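Local coordinates for Non-structural polyprotein (Sindbis virus, PDB 4GUA), which is the viral precursor from which the protease nsP2 and the macro-domain protein nsP3 are released, probably through the cysteine protease activity of its own nsP2 part, at residues A[460-468]-A[490-498]; A[248-259]-A[280-288]. All blocks are in the same frame, centred on the assembly; numbering follows the deposited sequence.

Contact 1 of 2, residues A[460-468]-A[490-498]; sequences KDRLEVSLN and WKERIDAAL
With CG of Asp461 trans to its backbone N (chi1 173°), the carboxylate is swung toward Arg493, whose chain kinks at chi3 (65°) to bring its guanidinium end-on. The grip is two-pronged: NH1 of Arg493 lies 2.8 Å from OD2 of Asp461 in a nearly straight bond (168°) within the guanidinium plane, and NH2 is 3.1 Å from OD1. OD1 also accepts from the backbone N of Leu463 on the other face of the carboxylate, closing an Asx turn at the start of helix 463-474. Leu463 fills the angle between two flat groups. Its CB sits over the six-membered ring of Trp490 as a CH-pi contact, 3.8 Å from the centroid, while CD1 covers the guanidinium face, 3.6 Å from Arg493 CZ. One turn on, Leu467 CD2 rests against Ala497 CB at 3.5 Å, and CD1 meets Leu498 CD1. Inward, Leu467 and Ile494 both touch Ile483 of strand 480-484, so helices 463-474 and 488-502 of the macro domain share one sheet surface. Chemically, a bidentate ion pair closes the outer edge of an apolar seam, and the same carboxylate ties the helix start to Arg493, which probably steadies its negative charge.

Contact 2 of 2, residues A[248-259]-A[280-288]; sequences LKTLSRSALNCL and VVTALARKF. With SO4 (sulfate ion), chain L.
Lys249 plays two roles at once: its CB packs on CG1 of Val280 at 3.9 Å, while the fully extended chain carries NZ away from the partner helix to a sulfate, 3.0 Å from O4, and to Asp516 in a salt bridge. The sulfate probably came from the crystallisation liquor. The contact belongs to the Rossmann-like, methyltransferase-type domain, whose seven-strand sheet has the order 3-2-1-4-5-7-6. Helices 237-257 and 275-286 precede strands 263-269 and 288-294; their segments 248-257 and 280-286 run almost parallel, 14° apart. Between them the seam is apolar. Leu248 CD2 meets Val281 CG2 at 3.7 Å, and CD2 of Leu284 presses against the hydroxyl side of Ser252, 3.5 Å from OG. Leu256 then bridges several partners: its CD1 meets Leu284 CD1. The same Leu256 CD1 lies 3.8 Å from Lys287 CD, the two side chains crossing at about a right angle. Lys287 thus lends its aliphatic part to the core and sends NZ on to Asn314 OD1 and the carbonyl of Glu513. Beneath, Leu248 and Ser252 touch Val267, and Leu284 touches Phe309, placing the pair on strands 263-269 and 305-312. At the start of the strands that follow, the Phe288 ring takes Leu259 CD2 at its edge, near the ring plane and 4.0 Å from CE2.

The two contacts lie in series along the chain and in different domains: 248-259 with 280-288 in the methyltransferase-like part, 460-468 with 490-498 in the macro domain. Their centres are 32 Å apart and their nearest atoms about 13 Å, so they do not touch. Each sets two helices side by side on a mixed sheet, but they differ in chemistry and burial. Contact 1 is partly buried and sealed by an ion pair across the helices, whereas contact 2 is buried and apolar, its two lysines carrying their charged ends to partners beyond the two segments. The sulfate attends contact 2; the zinc is held by Cys605, Cys607, Cys630 and Cys648, which belong to neither contact.

Contact 1 of 2, residues A[460-468]-A[490-498]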
loop_
_atom_site.group_PDB
_atom_site.type_symbol
_atom_site.label_atom_id
_atom_site.label_comp_id
_atom_site.label_asym_id
_atom_site.label_seq_id
_atom_site.Cartn_x
_atom_site.Cartn_y
_atom_site.Cartn_z
ATOM N N LYS A 460 33.709 9.338 10.220
ATOM C CA LYS A 460 33.622 8.999 8.808
ATOM C C LYS A 460 32.575 9.886 8.145
ATOM O O LYS A 460 31.741 10.481 8.826
ATOM C CB LYS A 460 33.281 7.517 8.627
ATOM N N ASP A 461 32.638 9.986 6.821
ATOM C CA ASP A 461 31.760 10.881 6.074
ATOM C C ASP A 461 30.501 10.134 5.629
ATOM O O ASP A 461 30.545 9.273 4.749
ATOM C CB ASP A 461 32.522 11.443 4.868
ATOM C CG ASP A 461 31.645 12.255 3.934
ATOM O OD1 ASP A 461 30.623 11.727 3.443
ATOM O OD2 ASP A 461 31.983 13.429 3.685
ATOM N N ARG A 462 29.381 10.478 6.259
ATOM C CA ARG A 462 28.103 9.798 6.047
ATOM C C ARG A 462 27.127 10.515 5.101
ATOM O O ARG A 462 25.973 10.103 4.974
ATOM C CB ARG A 462 27.453 9.508 7.401
ATOM C CG ARG A 462 28.288 8.563 8.259
ATOM C CD ARG A 462 28.065 7.100 7.840
ATOM N NE ARG A 462 29.086 6.165 8.327
ATOM C CZ ARG A 462 29.409 5.962 9.603
ATOM N NH1 ARG A 462 28.811 6.626 10.579
ATOM N NH2 ARG A 462 30.353 5.086 9.908
ATOM N N LEU A 463 27.578 11.589 4.457
ATOM C CA LEU A 463 26.691 12.421 3.643
ATOM C C LEU A 463 25.815 11.613 2.687
ATOM O O LEU A 463 24.594 11.735 2.717
ATOM C CB LEU A 463 27.509 13.430 2.825
ATOM C CG LEU A 463 26.741 14.452 1.971
ATOM C CD1 LEU A 463 27.673 15.569 1.534
ATOM C CD2 LEU A 463 26.086 13.833 0.734
ATOM N N GLU A 464 26.429 10.794 1.839
ATOM C CA GLU A 464 25.685 10.071 0.810
ATOM C C GLU A 464 24.584 9.176 1.395
ATOM O O GLU A 464 23.450 9.180 0.911
ATOM C CB GLU A 464 26.646 9.236 -0.044
ATOM C CG GLU A 464 27.094 7.912 0.595
ATOM C CD GLU A 464 27.905 8.091 1.882
ATOM O OE1 GLU A 464 28.154 9.247 2.287
ATOM O OE2 GLU A 464 28.280 7.068 2.501
ATOM N N VAL A 465 24.918 8.434 2.449
ATOM C CA VAL A 465 23.996 7.465 3.043
ATOM C C VAL A 465 22.908 8.139 3.879
ATOM O O VAL A 465 21.754 7.716 3.854
ATOM C CB VAL A 465 24.737 6.410 3.905
ATOM C CG1 VAL A 465 25.633 7.067 4.953
ATOM C CG2 VAL A 465 23.736 5.481 4.571
ATOM N N SER A 466 23.272 9.165 4.639
ATOM C CA SER A 466 22.287 9.926 5.400
ATOM C C SER A 466 21.291 10.582 4.450
ATOM O O SER A 466 20.093 10.648 4.733
ATOM C CB SER A 466 22.965 10.990 6.261
ATOM O OG SER A 466 22.040 11.582 7.158
ATOM N N LEU A 467 21.800 11.075 3.326
ATOM C CA LEU A 467 20.985 11.763 2.332
ATOM C C LEU A 467 20.067 10.773 1.633
ATOM O O LEU A 467 18.923 11.089 1.296
ATOM C CB LEU A 467 21.870 12.453 1.298
ATOM C CG LEU A 467 21.134 13.104 0.122
ATOM C CD1 LEU A 467 20.099 14.128 0.600
ATOM C CD2 LEU A 467 22.130 13.742 -0.848
ATOM N N ASN A 468 20.581 9.572 1.402
ATOM C CA ASN A 468 19.785 8.536 0.773
ATOM C C ASN A 468 18.621 8.122 1.669
ATOM O O ASN A 468 17.513 7.894 1.191
ATOM C CB ASN A 468 20.640 7.321 0.417
ATOM C CG ASN A 468 19.829 6.226 -0.231
ATOM O OD1 ASN A 468 19.376 6.369 -1.367
ATOM N ND2 ASN A 468 19.620 5.129 0.495
ATOM N N TRP A 490 29.967 20.345 1.408
ATOM C CA TRP A 490 28.849 19.444 1.633
ATOM C C TRP A 490 27.627 19.913 0.851
ATOM O O TRP A 490 26.881 19.091 0.324
ATOM C CB TRP A 490 28.560 19.313 3.124
ATOM C CG TRP A 490 29.416 18.268 3.764
ATOM C CD1 TRP A 490 30.778 18.195 3.729
ATOM C CD2 TRP A 490 28.977 17.148 4.538
ATOM N NE1 TRP A 490 31.213 17.097 4.428
ATOM C CE2 TRP A 490 30.126 16.438 4.938
ATOM C CE3 TRP A 490 27.722 16.676 4.931
ATOM C CZ2 TRP A 490 30.058 15.282 5.712
ATOM C CZ3 TRP A 490 27.657 15.531 5.700
ATOM C CH2 TRP A 490 28.817 14.846 6.083
ATOM N N LYS A 491 27.426 21.226 0.759
ATOM C CA LYS A 491 26.322 21.762 -0.037
ATOM C C LYS A 491 26.526 21.449 -1.514
ATOM O O LYS A 491 25.567 21.171 -2.229
ATOM C CB LYS A 491 26.163 23.275 0.140
ATOM C CG LYS A 491 24.851 23.800 -0.449
ATOM C CD LYS A 491 24.857 25.302 -0.643
ATOM C CE LYS A 491 23.536 25.779 -1.227
ATOM N NZ LYS A 491 23.448 25.566 -2.700
ATOM N N GLU A 492 27.774 21.514 -1.973
ATOM C CA GLU A 492 28.091 21.223 -3.367
ATOM C C GLU A 492 27.645 19.816 -3.695
ATOM O O GLU A 492 26.975 19.565 -4.701
ATOM C CB GLU A 492 29.595 21.309 -3.600
ATOM C CG GLU A 492 30.186 22.675 -3.507
ATOM C CD GLU A 492 31.701 22.603 -3.564
ATOM O OE1 GLU A 492 32.219 21.476 -3.731
ATOM O OE2 GLU A 492 32.370 23.644 -3.406
ATOM N N ARG A 493 28.034 18.897 -2.817
ATOM C CA ARG A 493 27.751 17.481 -2.995
ATOM C C ARG A 493 26.267 17.142 -2.918
ATOM O O ARG A 493 25.787 16.312 -3.680
ATOM C CB ARG A 493 28.536 16.681 -1.965
ATOM C CG ARG A 493 30.030 16.767 -2.206
ATOM C CD ARG A 493 30.824 16.312 -1.008
ATOM N NE ARG A 493 30.621 14.897 -0.728
ATOM C CZ ARG A 493 30.916 14.313 0.429
ATOM N NH1 ARG A 493 31.426 15.021 1.429
ATOM N NH2 ARG A 493 30.693 13.014 0.587
ATOM N N ILE A 494 25.545 17.781 -2.003
ATOM C CA ILE A 494 24.109 17.544 -1.857
ATOM C C ILE A 494 23.365 18.022 -3.093
ATOM O O ILE A 494 22.439 17.360 -3.564
ATOM C CB ILE A 494 23.551 18.244 -0.614
ATOM C CG1 ILE A 494 24.075 17.558 0.642
ATOM C CG2 ILE A 494 22.034 18.217 -0.621
ATOM C CD1 ILE A 494 23.725 18.280 1.919
ATOM N N ASP A 495 23.768 19.176 -3.617
ATOM C CA ASP A 495 23.143 19.707 -4.816
ATOM C C ASP A 495 23.372 18.735 -5.962
ATOM O O ASP A 495 22.456 18.430 -6.722
ATOM C CB ASP A 495 23.729 21.071 -5.169
ATOM C CG ASP A 495 23.211 22.177 -4.274
ATOM O OD1 ASP A 495 22.068 22.058 -3.787
ATOM O OD2 ASP A 495 23.945 23.164 -4.053
ATOM N N ALA A 496 24.590 18.210 -6.052
ATOM C CA ALA A 496 24.922 17.255 -7.100
ATOM C C ALA A 496 24.034 16.010 -7.039
ATOM O O ALA A 496 23.476 15.583 -8.055
ATOM C CB ALA A 496 26.382 16.855 -6.982
ATOM N N ALA A 497 23.893 15.443 -5.843
ATOM C CA ALA A 497 23.089 14.245 -5.633
ATOM C C ALA A 497 21.630 14.488 -6.000
ATOM O O ALA A 497 20.981 13.631 -6.600
ATOM C CB ALA A 497 23.201 13.793 -4.191
ATOM N N LEU A 498 21.120 15.657 -5.636
ATOM C CA LEU A 498 19.722 15.991 -5.881
ATOM C C LEU A 498 19.445 16.170 -7.374
ATOM O O LEU A 498 18.384 15.775 -7.867
ATOM C CB LEU A 498 19.348 17.267 -5.124
ATOM C CG LEU A 498 18.676 17.086 -3.756
ATOM C CD1 LEU A 498 19.317 15.976 -2.936
ATOM C CD2 LEU A 498 18.700 18.395 -2.987
#

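Contact 2 of 2, residues A[248-259]-A[280-288]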
loop_
_atom_site.group_PDB
_atom_site.type_symbol
_atom_site.label_atom_id
_atom_site.label_comp_id
_atom_site.label_asym_id
_atom_site.label_seq_id
_atom_site.Cartn_x
_atom_site.Cartn_y
_atom_site.Cartn_z
ATOM N N LEU A 248 -9.087 0.120 -13.620
ATOM C CA LEU A 248 -7.941 0.889 -13.193
ATOM C C LEU A 248 -6.692 0.244 -13.754
ATOM O O LEU A 248 -5.844 0.917 -14.344
ATOM C CB LEU A 248 -7.890 0.890 -11.666
ATOM C CG LEU A 248 -6.759 1.644 -10.980
ATOM C CD1 LEU A 248 -6.787 3.118 -11.337
ATOM C CD2 LEU A 248 -6.859 1.449 -9.471
ATOM N N LYS A 249 -6.595 -1.071 -13.577
ATOM C CA LYS A 249 -5.437 -1.826 -14.043
ATOM C C LYS A 249 -5.293 -1.815 -15.565
ATOM O O LYS A 249 -4.204 -1.597 -16.088
ATOM C CB LYS A 249 -5.509 -3.269 -13.560
ATOM C CG LYS A 249 -4.282 -4.081 -13.939
ATOM C CD LYS A 249 -4.392 -5.511 -13.458
ATOM C CE LYS A 249 -3.104 -6.264 -13.696
ATOM N NZ LYS A 249 -3.198 -7.671 -13.233
ATOM N N THR A 250 -6.400 -2.024 -16.267
ATOM C CA THR A 250 -6.383 -2.150 -17.721
ATOM C C THR A 250 -5.918 -0.850 -18.377
ATOM O O THR A 250 -5.017 -0.845 -19.224
ATOM C CB THR A 250 -7.786 -2.485 -18.270
ATOM O OG1 THR A 250 -8.282 -3.690 -17.676
ATOM C CG2 THR A 250 -7.750 -2.651 -19.770
ATOM N N LEU A 251 -6.565 0.247 -17.992
ATOM C CA LEU A 251 -6.287 1.552 -18.576
ATOM C C LEU A 251 -4.931 2.074 -18.140
ATOM O O LEU A 251 -4.251 2.757 -18.902
ATOM C CB LEU A 251 -7.382 2.556 -18.215
ATOM C CG LEU A 251 -8.775 2.271 -18.782
ATOM C CD1 LEU A 251 -9.724 3.390 -18.403
ATOM C CD2 LEU A 251 -8.734 2.098 -20.297
ATOM N N SER A 252 -4.542 1.760 -16.912
ATOM C CA SER A 252 -3.217 2.122 -16.421
ATOM C C SER A 252 -2.141 1.396 -17.230
ATOM O O SER A 252 -1.107 1.970 -17.565
ATOM C CB SER A 252 -3.085 1.771 -14.941
ATOM O OG SER A 252 -3.938 2.582 -14.146
ATOM N N ARG A 253 -2.398 0.129 -17.551
ATOM C CA ARG A 253 -1.443 -0.688 -18.291
ATOM C C ARG A 253 -1.279 -0.154 -19.712
ATOM O O ARG A 253 -0.165 -0.052 -20.230
ATOM C CB ARG A 253 -1.917 -2.144 -18.346
ATOM C CG ARG A 253 -1.050 -3.058 -19.209
ATOM C CD ARG A 253 0.368 -3.184 -18.670
ATOM N NE ARG A 253 1.226 -3.995 -19.535
ATOM C CZ ARG A 253 1.893 -3.525 -20.587
ATOM N NH1 ARG A 253 1.809 -2.240 -20.925
ATOM N NH2 ARG A 253 2.648 -4.342 -21.311
ATOM N N SER A 254 -2.396 0.186 -20.340
ATOM C CA SER A 254 -2.357 0.744 -21.678
ATOM C C SER A 254 -1.618 2.079 -21.655
ATOM O O SER A 254 -0.870 2.396 -22.580
ATOM C CB SER A 254 -3.773 0.931 -22.226
ATOM O OG SER A 254 -4.394 -0.312 -22.496
ATOM N N ALA A 255 -1.838 2.859 -20.600
ATOM C CA ALA A 255 -1.230 4.180 -20.491
ATOM C C ALA A 255 0.287 4.066 -20.386
ATOM O O ALA A 255 1.012 4.914 -20.913
ATOM C CB ALA A 255 -1.790 4.925 -19.296
ATOM N N LEU A 256 0.765 3.040 -19.684
ATOM C CA LEU A 256 2.209 2.811 -19.558
ATOM C C LEU A 256 2.924 2.645 -20.903
ATOM O O LEU A 256 4.099 2.999 -21.031
ATOM C CB LEU A 256 2.496 1.603 -18.669
ATOM C CG LEU A 256 2.124 1.763 -17.199
ATOM C CD1 LEU A 256 2.356 0.468 -16.465
ATOM C CD2 LEU A 256 2.929 2.887 -16.556
ATOM N N ASN A 257 2.244 2.084 -21.899
ATOM C CA ASN A 257 2.839 1.994 -23.231
ATOM C C ASN A 257 2.987 3.376 -23.843
ATOM O O ASN A 257 3.856 3.605 -24.668
ATOM C CB ASN A 257 1.998 1.112 -24.158
ATOM C CG ASN A 257 1.968 -0.333 -23.720
ATOM O OD1 ASN A 257 2.957 -0.863 -23.209
ATOM N ND2 ASN A 257 0.831 -0.984 -23.916
ATOM N N CYS A 258 2.121 4.291 -23.431
ATOM C CA CYS A 258 2.085 5.636 -23.994
ATOM C C CYS A 258 2.862 6.686 -23.186
ATOM O O CYS A 258 2.738 7.878 -23.455
ATOM C CB CYS A 258 0.640 6.073 -24.187
ATOM S SG CYS A 258 -0.316 4.888 -25.181
ATOM N N LEU A 259 3.621 6.254 -22.182
ATOM C CA LEU A 259 4.278 7.182 -21.265
ATOM C C LEU A 259 5.804 7.183 -21.385
ATOM O O LEU A 259 6.428 6.128 -21.363
ATOM C CB LEU A 259 3.894 6.826 -19.830
ATOM C CG LEU A 259 4.176 7.880 -18.757
ATOM C CD1 LEU A 259 3.512 9.205 -19.081
ATOM C CD2 LEU A 259 3.715 7.373 -17.401
ATOM N N VAL A 280 -3.136 -3.592 -7.012
ATOM C CA VAL A 280 -2.907 -2.973 -8.313
ATOM C C VAL A 280 -2.186 -1.648 -8.187
ATOM O O VAL A 280 -1.247 -1.365 -8.920
ATOM C CB VAL A 280 -4.217 -2.694 -9.045
ATOM C CG1 VAL A 280 -3.941 -1.844 -10.284
ATOM C CG2 VAL A 280 -4.896 -3.998 -9.434
ATOM N N VAL A 281 -2.669 -0.819 -7.274
ATOM C CA VAL A 281 -2.108 0.499 -7.071
ATOM C C VAL A 281 -0.687 0.353 -6.543
ATOM O O VAL A 281 0.168 1.193 -6.809
ATOM C CB VAL A 281 -2.981 1.323 -6.109
ATOM C CG1 VAL A 281 -2.248 2.565 -5.637
ATOM C CG2 VAL A 281 -4.274 1.710 -6.804
ATOM N N THR A 282 -0.432 -0.718 -5.800
ATOM C CA THR A 282 0.902 -0.950 -5.257
ATOM C C THR A 282 1.880 -1.337 -6.366
ATOM O O THR A 282 2.986 -0.803 -6.451
ATOM C CB THR A 282 0.890 -2.049 -4.185
ATOM O OG1 THR A 282 0.141 -1.605 -3.055
ATOM C CG2 THR A 282 2.300 -2.377 -3.743
ATOM N N ALA A 283 1.484 -2.281 -7.209
ATOM C CA ALA A 283 2.336 -2.711 -8.315
ATOM C C ALA A 283 2.614 -1.534 -9.240
ATOM O O ALA A 283 3.730 -1.343 -9.720
ATOM C CB ALA A 283 1.669 -3.829 -9.083
ATOM N N LEU A 284 1.581 -0.735 -9.465
ATOM C CA LEU A 284 1.663 0.406 -10.359
ATOM C C LEU A 284 2.597 1.442 -9.757
ATOM O O LEU A 284 3.411 2.046 -10.450
ATOM C CB LEU A 284 0.266 0.991 -10.561
ATOM C CG LEU A 284 0.103 2.045 -11.650
ATOM C CD1 LEU A 284 0.719 1.611 -12.966
ATOM C CD2 LEU A 284 -1.369 2.313 -11.825
ATOM N N ALA A 285 2.478 1.623 -8.450
ATOM C CA ALA A 285 3.253 2.618 -7.726
ATOM C C ALA A 285 4.730 2.240 -7.707
ATOM O O ALA A 285 5.601 3.105 -7.693
ATOM C CB ALA A 285 2.733 2.749 -6.312
ATOM N N ARG A 286 5.012 0.943 -7.686
ATOM C CA ARG A 286 6.391 0.484 -7.643
ATOM C C ARG A 286 7.180 1.044 -8.839
ATOM O O ARG A 286 8.405 1.183 -8.782
ATOM C CB ARG A 286 6.464 -1.055 -7.620
ATOM C CG ARG A 286 7.097 -1.579 -6.341
ATOM C CD ARG A 286 7.293 -3.101 -6.248
ATOM N NE ARG A 286 6.503 -3.938 -7.151
ATOM C CZ ARG A 286 5.302 -4.436 -6.866
ATOM N NH1 ARG A 286 4.708 -4.156 -5.711
ATOM N NH2 ARG A 286 4.678 -5.202 -7.749
ATOM N N LYS A 287 6.473 1.369 -9.920
ATOM C CA LYS A 287 7.111 1.853 -11.145
ATOM C C LYS A 287 7.477 3.341 -11.135
ATOM O O LYS A 287 8.114 3.825 -12.076
ATOM C CB LYS A 287 6.201 1.585 -12.345
ATOM C CG LYS A 287 5.893 0.124 -12.572
ATOM C CD LYS A 287 4.977 -0.083 -13.763
ATOM C CE LYS A 287 4.619 -1.556 -13.933
ATOM N NZ LYS A 287 5.816 -2.424 -14.069
ATOM N N PHE A 288 7.074 4.064 -10.092
ATOM C CA PHE A 288 7.259 5.521 -10.046
ATOM C C PHE A 288 8.028 5.967 -8.816
ATOM O O PHE A 288 8.017 5.296 -7.786
ATOM C CB PHE A 288 5.909 6.238 -10.077
ATOM C CG PHE A 288 5.160 6.068 -11.365
ATOM C CD1 PHE A 288 4.411 4.924 -11.604
ATOM C CD2 PHE A 288 5.192 7.059 -12.331
ATOM C CE1 PHE A 288 3.718 4.765 -12.791
ATOM C CE2 PHE A 288 4.501 6.910 -13.519
ATOM C CZ PHE A 288 3.763 5.762 -13.752
HETATM S S SO4 L . -5.107 -10.529 -14.782
HETATM O O1 SO4 L . -4.327 -11.753 -14.595
HETATM O O2 SO4 L . -6.214 -10.771 -15.705
HETATM O O3 SO4 L . -5.645 -10.103 -13.489
HETATM O O4 SO4 L . -4.246 -9.488 -15.341
#